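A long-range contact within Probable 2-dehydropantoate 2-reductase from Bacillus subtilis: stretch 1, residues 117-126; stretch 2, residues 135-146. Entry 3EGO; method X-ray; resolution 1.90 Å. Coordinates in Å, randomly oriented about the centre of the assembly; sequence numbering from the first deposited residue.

Stretch 1, residues 117-126: IYVGIVEHGA
Stretch 2 135-146: DHTGLGAIKWSA

Strands 117-122 and 142-146 run antiparallel, their axes at 155° and 4.6 Å apart at closest approach. The register pairs Tyr 118 with Ala 146, Gly 120 with Trp 144 and Val 122 with Ile 142; a shift of one residue then separates this ladder from a second, where Gly 125 faces Gly 138. Phi/psi is extended throughout the first ladder, from -125/155 at Tyr 118 to -112/137 at Ile 142, whereas Glu 123 turns at -100/6 and Gly 140 at -115/-132.

Backbone hydrogen bonds fix this register. Val 119 N reaches Ser 145 O at 3.1 Å (168°) and Ser 145 N returns to Val 119 O at 2.9 Å; Ile 121 N to Lys 143 O is 2.9 Å, and Lys 143 N to Ile 121 O 3.0 Å. Glu 123 N extends the series to Ala 141 O at 2.8 Å. In the second ladder Gly 125 N lies 2.9 Å from Gly 138 O, and Gly 138 N 3.1 Å from Gly 125 O. The glycines permit close approach: Gly 120 CA sits 3.9 Å from Trp 144 CA, and an ideal CB on Gly 120 would clash with Lys 143 O at 2.4 Å.

Charge pairing joins Glu 123 (m, t, chi3 145°) to Lys 143 (m, t, t, chi4 148°), whose NZ forms a salt bridge with Glu 123 OE2 at 3.1 Å.

Among the aromatics, Trp 144 (p, chi2 -79°) directs its edge toward the face of Tyr 118 (m, chi2 -84°), with six-membered centroids 5.7 Å apart and planes at 79°. His 124 (m, chi2 -72°) and His 136 (t, chi2 179°) meet obliquely at 65°, His 124 ND1 lying 2.9 Å from His 136 NE2; Ala 141 N lies over one face of the His 124 ring.

Apolar packing places Val 122 CG2 (t) 4.2 Å from Ile 142 CG1 (m, t).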

# COMPACT_ATOMS: atom_id res chain seq x y z
N ILE A 117 5.13 3.42 -38.04
CA ILE A 117 5.05 3.58 -36.60
C ILE A 117 6.35 4.04 -36.00
O ILE A 117 7.40 3.43 -36.23
CB ILE A 117 4.63 2.30 -35.90
CG1 ILE A 117 3.36 1.74 -36.54
CG2 ILE A 117 4.41 2.56 -34.38
CD1 ILE A 117 2.19 2.71 -36.54
N TYR A 118 6.24 5.10 -35.21
CA TYR A 118 7.33 5.67 -34.47
C TYR A 118 6.94 5.73 -33.00
O TYR A 118 5.76 5.85 -32.65
CB TYR A 118 7.68 7.07 -35.00
CG TYR A 118 7.91 7.03 -36.50
CD1 TYR A 118 9.16 6.66 -37.04
CD2 TYR A 118 6.88 7.28 -37.38
CE1 TYR A 118 9.35 6.58 -38.43
CE2 TYR A 118 7.05 7.21 -38.76
CZ TYR A 118 8.29 6.86 -39.28
OH TYR A 118 8.42 6.79 -40.66
N VAL A 119 7.96 5.72 -32.17
CA VAL A 119 7.80 5.60 -30.75
C VAL A 119 8.78 6.60 -30.11
O VAL A 119 9.87 6.78 -30.62
CB VAL A 119 8.12 4.09 -30.48
CG1 VAL A 119 9.44 3.82 -29.77
CG2 VAL A 119 6.85 3.22 -30.15
N GLY A 120 8.39 7.28 -29.03
CA GLY A 120 9.29 8.25 -28.39
C GLY A 120 8.98 8.57 -26.95
O GLY A 120 7.97 8.12 -26.41
N ILE A 121 9.86 9.32 -26.32
CA ILE A 121 9.64 9.73 -24.97
C ILE A 121 9.70 11.24 -24.89
O ILE A 121 10.36 11.91 -25.69
CB ILE A 121 10.68 9.14 -24.01
CG1 ILE A 121 12.09 9.58 -24.41
CG2 ILE A 121 10.56 7.58 -24.00
CD1 ILE A 121 13.12 9.09 -23.40
N VAL A 122 8.99 11.76 -23.90
CA VAL A 122 8.90 13.19 -23.73
C VAL A 122 9.65 13.52 -22.44
O VAL A 122 9.22 13.10 -21.36
CB VAL A 122 7.45 13.62 -23.53
CG1 VAL A 122 7.37 15.11 -23.15
CG2 VAL A 122 6.61 13.30 -24.78
N GLU A 123 10.73 14.29 -22.56
CA GLU A 123 11.48 14.72 -21.38
C GLU A 123 11.21 16.14 -20.89
O GLU A 123 11.87 16.63 -19.97
CB GLU A 123 12.98 14.60 -21.67
CG GLU A 123 13.39 13.19 -22.12
CD GLU A 123 14.91 13.06 -22.35
OE1 GLU A 123 15.47 11.97 -22.06
OE2 GLU A 123 15.55 14.05 -22.81
N HIS A 124 10.23 16.80 -21.48
CA HIS A 124 9.80 18.11 -21.02
C HIS A 124 9.03 17.94 -19.76
O HIS A 124 8.48 16.87 -19.54
CB HIS A 124 8.85 18.70 -22.04
CG HIS A 124 9.50 19.05 -23.34
ND1 HIS A 124 10.35 20.12 -23.47
CD2 HIS A 124 9.40 18.49 -24.56
CE1 HIS A 124 10.76 20.20 -24.73
NE2 HIS A 124 10.19 19.23 -25.41
N GLY A 125 8.98 19.00 -18.95
CA GLY A 125 8.03 19.15 -17.87
C GLY A 125 6.89 19.98 -18.44
O GLY A 125 7.12 21.01 -19.04
N ALA A 126 5.66 19.54 -18.26
CA ALA A 126 4.54 20.31 -18.76
C ALA A 126 3.34 20.03 -17.89
O ALA A 126 3.07 18.87 -17.53
CB ALA A 126 4.23 19.92 -20.21
N ASP A 135 1.58 24.95 -19.00
CA ASP A 135 2.76 25.64 -18.50
C ASP A 135 3.93 24.76 -18.87
O ASP A 135 3.94 23.59 -18.49
CB ASP A 135 2.61 25.74 -17.00
CG ASP A 135 3.72 26.53 -16.33
OD1 ASP A 135 4.64 27.04 -16.99
OD2 ASP A 135 3.65 26.65 -15.09
N HIS A 136 4.90 25.30 -19.61
CA HIS A 136 6.10 24.54 -19.97
C HIS A 136 7.08 24.70 -18.79
O HIS A 136 7.91 25.67 -18.77
CB HIS A 136 6.73 25.11 -21.25
CG HIS A 136 7.74 24.22 -21.90
ND1 HIS A 136 8.39 24.56 -23.07
CD2 HIS A 136 8.21 22.99 -21.56
CE1 HIS A 136 9.21 23.59 -23.42
NE2 HIS A 136 9.12 22.62 -22.53
N THR A 137 6.95 23.80 -17.82
CA THR A 137 7.71 23.90 -16.55
C THR A 137 9.13 23.35 -16.62
O THR A 137 9.96 23.66 -15.76
CB THR A 137 6.97 23.13 -15.40
OG1 THR A 137 6.65 21.81 -15.84
CG2 THR A 137 5.71 23.82 -15.05
N GLY A 138 9.42 22.53 -17.62
CA GLY A 138 10.69 21.80 -17.67
C GLY A 138 11.15 21.80 -19.11
O GLY A 138 10.55 21.20 -19.96
N LEU A 139 12.21 22.53 -19.40
CA LEU A 139 12.65 22.67 -20.76
C LEU A 139 13.45 21.44 -21.10
O LEU A 139 14.65 21.35 -20.79
CB LEU A 139 13.48 23.95 -20.91
CG LEU A 139 12.83 25.24 -20.37
CD1 LEU A 139 13.77 26.46 -20.55
CD2 LEU A 139 11.51 25.51 -21.09
N GLY A 140 12.80 20.48 -21.75
CA GLY A 140 13.43 19.20 -22.08
C GLY A 140 13.55 19.02 -23.58
O GLY A 140 13.94 19.94 -24.32
N ALA A 141 13.14 17.85 -24.03
CA ALA A 141 13.23 17.46 -25.44
C ALA A 141 12.27 16.33 -25.67
O ALA A 141 11.76 15.74 -24.72
CB ALA A 141 14.67 16.98 -25.73
N ILE A 142 12.02 16.02 -26.94
CA ILE A 142 11.37 14.78 -27.32
C ILE A 142 12.41 13.96 -28.05
O ILE A 142 13.18 14.49 -28.85
CB ILE A 142 10.16 15.02 -28.22
CG1 ILE A 142 9.01 15.61 -27.37
CG2 ILE A 142 9.70 13.71 -28.93
CD1 ILE A 142 7.73 16.01 -28.26
N LYS A 143 12.45 12.67 -27.75
CA LYS A 143 13.33 11.75 -28.49
C LYS A 143 12.50 10.65 -29.11
O LYS A 143 11.56 10.11 -28.50
CB LYS A 143 14.39 11.16 -27.54
CG LYS A 143 15.38 12.20 -26.99
CD LYS A 143 16.23 11.63 -25.88
CE LYS A 143 17.46 12.50 -25.59
NZ LYS A 143 17.83 12.44 -24.16
N TRP A 144 12.79 10.30 -30.35
CA TRP A 144 11.96 9.33 -31.05
C TRP A 144 12.83 8.34 -31.84
O TRP A 144 14.01 8.62 -32.10
CB TRP A 144 10.96 10.01 -32.00
CG TRP A 144 11.65 10.77 -33.06
CD1 TRP A 144 12.24 12.01 -32.95
CD2 TRP A 144 11.87 10.33 -34.40
NE1 TRP A 144 12.81 12.36 -34.16
CE2 TRP A 144 12.58 11.35 -35.07
CE3 TRP A 144 11.51 9.16 -35.11
CZ2 TRP A 144 13.00 11.24 -36.43
CZ3 TRP A 144 11.91 9.05 -36.47
CH2 TRP A 144 12.64 10.09 -37.11
N SER A 145 12.22 7.21 -32.21
CA SER A 145 12.89 6.14 -32.97
C SER A 145 11.87 5.55 -33.91
O SER A 145 10.67 5.69 -33.66
CB SER A 145 13.33 5.03 -32.03
OG SER A 145 14.17 5.54 -31.02
N ALA A 146 12.31 4.87 -34.97
CA ALA A 146 11.42 4.06 -35.80
C ALA A 146 11.03 2.75 -35.11
O ALA A 146 11.86 2.07 -34.50
CB ALA A 146 12.10 3.71 -37.22